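Local coordinates for protein terminase large subunit (PDB 5M1P) that packages viral DNA into empty capsids as an ATP-driven motor subunit and cuts the genome with its metal-dependent nuclease domain, at residues F52-L57 with K81-D86. Residues are numbered along the deposited sequence; the frame is centred on the assembly and turned at random.
Sequences FSVLDL and KALSED
L83 of helix 73-86 sets its two methyl groups against F52 and V54, which point toward the helix from alternate positions of strand 49-56, a compact example of how one forked side chain can join a helix to a sheet. The CD1 branch makes the tighter half: it lies 3.6 Å from CB of F52 and 3.8 Å from F52 CD2, meeting the phenyl ring at its edge, near the ring plane, rather than over a face. With CG anti to the carbonyl carbon (chi1 -51°), the ring turns its CD2 edge to the same methyl that CB already touches. The other branch packs more loosely, L83 CD2 standing 4.0 Å from CG2 of V54. No hydrogen bond crosses the contact, so the join is wholly apolar. The solvent side is different: E85 is exposed and K81 partly so, and neither touches the strand segment. There K81 NZ forms a 2.8 Å salt bridge with OE1 of E85, on its syn side but 26° out of the carboxylate plane. The F52 side chain lies about 6 Å from that of D42, a calcium ligand, so the contact adjoins the nuclease site without being part of it. In the central sheet of this RNase H-like domain, strand 49-56 runs between strands 37-42 and 61-69; L83 also touches their I39 and C64, so this one leucine meets all three strands, while S53 faces helix 177-186 across the sheet.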
loop_
_atom_site.group_PDB
_atom_site.type_symbol
_atom_site.label_atom_id
_atom_site.label_comp_id
_atom_site.label_asym_id
_atom_site.label_seq_id
_atom_site.Cartn_x
_atom_site.Cartn_y
_atom_site.Cartn_z
ATOM N N PHE A 52 -1.402 -0.183 5.578
ATOM C CA PHE A 52 -2.450 0.742 5.172
ATOM C C PHE A 52 -1.784 2.069 4.845
ATOM O O PHE A 52 -1.160 2.663 5.716
ATOM C CB PHE A 52 -3.490 0.938 6.290
ATOM C CG PHE A 52 -4.047 -0.342 6.867
ATOM C CD1 PHE A 52 -4.264 -1.459 6.073
ATOM C CD2 PHE A 52 -4.377 -0.415 8.216
ATOM C CE1 PHE A 52 -4.776 -2.631 6.602
ATOM C CE2 PHE A 52 -4.901 -1.584 8.746
ATOM C CZ PHE A 52 -5.092 -2.691 7.945
ATOM N N SER A 53 -1.912 2.511 3.596
ATOM C CA SER A 53 -1.233 3.708 3.109
ATOM C C SER A 53 -2.263 4.779 2.777
ATOM O O SER A 53 -3.007 4.638 1.814
ATOM C CB SER A 53 -0.404 3.379 1.875
ATOM O OG SER A 53 0.625 2.460 2.192
ATOM N N VAL A 54 -2.269 5.855 3.551
ATOM C CA VAL A 54 -3.190 6.964 3.357
ATOM C C VAL A 54 -2.578 7.950 2.366
ATOM O O VAL A 54 -1.543 8.561 2.659
ATOM C CB VAL A 54 -3.490 7.682 4.688
ATOM C CG1 VAL A 54 -4.544 8.753 4.469
ATOM C CG2 VAL A 54 -3.962 6.712 5.764
ATOM N N LEU A 55 -3.229 8.102 1.212
ATOM C CA LEU A 55 -2.792 8.968 0.121
ATOM C C LEU A 55 -3.694 10.177 -0.011
ATOM O O LEU A 55 -4.901 10.051 -0.129
ATOM C CB LEU A 55 -2.803 8.186 -1.185
ATOM C CG LEU A 55 -2.437 8.942 -2.459
ATOM C CD1 LEU A 55 -1.056 9.570 -2.353
ATOM C CD2 LEU A 55 -2.496 7.993 -3.636
ATOM N N ASP A 56 -3.088 11.350 0.036
ATOM C CA ASP A 56 -3.779 12.596 -0.264
ATOM C C ASP A 56 -3.886 12.688 -1.793
ATOM O O ASP A 56 -2.870 12.856 -2.494
ATOM C CB ASP A 56 -2.965 13.756 0.310
ATOM C CG ASP A 56 -3.597 15.113 0.087
ATOM O OD1 ASP A 56 -4.273 15.328 -0.945
ATOM O OD2 ASP A 56 -3.353 16.001 0.930
ATOM N N LEU A 57 -5.102 12.541 -2.313
ATOM C CA LEU A 57 -5.313 12.512 -3.759
ATOM C C LEU A 57 -5.216 13.894 -4.415
ATOM O O LEU A 57 -5.138 13.984 -5.640
ATOM C CB LEU A 57 -6.651 11.849 -4.087
ATOM C CG LEU A 57 -6.739 10.351 -3.797
ATOM C CD1 LEU A 57 -8.176 9.869 -3.883
ATOM C CD2 LEU A 57 -5.862 9.548 -4.732
ATOM N N LYS A 81 -10.732 1.304 9.866
ATOM C CA LYS A 81 -11.858 2.190 10.190
ATOM C C LYS A 81 -11.376 3.505 10.807
ATOM O O LYS A 81 -11.809 4.604 10.413
ATOM C CB LYS A 81 -12.819 1.498 11.154
ATOM C CG LYS A 81 -14.048 2.303 11.530
ATOM C CD LYS A 81 -14.986 1.444 12.362
ATOM C CE LYS A 81 -16.313 2.145 12.562
ATOM N NZ LYS A 81 -16.208 3.135 13.649
ATOM N N ALA A 82 -10.496 3.391 11.789
ATOM C CA ALA A 82 -9.979 4.576 12.463
ATOM C C ALA A 82 -9.208 5.482 11.505
ATOM O O ALA A 82 -9.425 6.688 11.501
ATOM C CB ALA A 82 -9.132 4.201 13.668
ATOM N N LEU A 83 -8.347 4.905 10.673
ATOM C CA LEU A 83 -7.612 5.686 9.663
ATOM C C LEU A 83 -8.538 6.379 8.694
ATOM O O LEU A 83 -8.345 7.538 8.353
ATOM C CB LEU A 83 -6.660 4.795 8.854
ATOM C CG LEU A 83 -5.334 4.456 9.505
ATOM C CD1 LEU A 83 -4.642 3.344 8.738
ATOM C CD2 LEU A 83 -4.445 5.695 9.584
ATOM N N SER A 84 -9.537 5.645 8.224
ATOM C CA SER A 84 -10.519 6.206 7.319
ATOM C C SER A 84 -11.216 7.404 7.967
ATOM O O SER A 84 -11.305 8.473 7.365
ATOM C CB SER A 84 -11.551 5.156 6.921
ATOM O OG SER A 84 -12.590 5.732 6.163
ATOM N N GLU A 85 -11.677 7.218 9.200
ATOM C CA GLU A 85 -12.356 8.289 9.919
ATOM C C GLU A 85 -11.429 9.480 10.181
ATOM O O GLU A 85 -11.839 10.629 10.018
ATOM C CB GLU A 85 -12.973 7.754 11.219
ATOM C CG GLU A 85 -14.181 6.853 10.983
ATOM C CD GLU A 85 -14.767 6.276 12.259
ATOM O OE1 GLU A 85 -15.671 5.422 12.144
ATOM O OE2 GLU A 85 -14.319 6.635 13.372
ATOM N N ASP A 86 -10.171 9.206 10.540
ATOM C CA ASP A 86 -9.205 10.271 10.794
ATOM C C ASP A 86 -9.017 11.145 9.559
ATOM O O ASP A 86 -8.835 12.345 9.686
ATOM C CB ASP A 86 -7.834 9.707 11.179
ATOM C CG ASP A 86 -7.789 9.056 12.574
ATOM O OD1 ASP A 86 -8.707 9.216 13.395
ATOM O OD2 ASP A 86 -6.785 8.377 12.849
#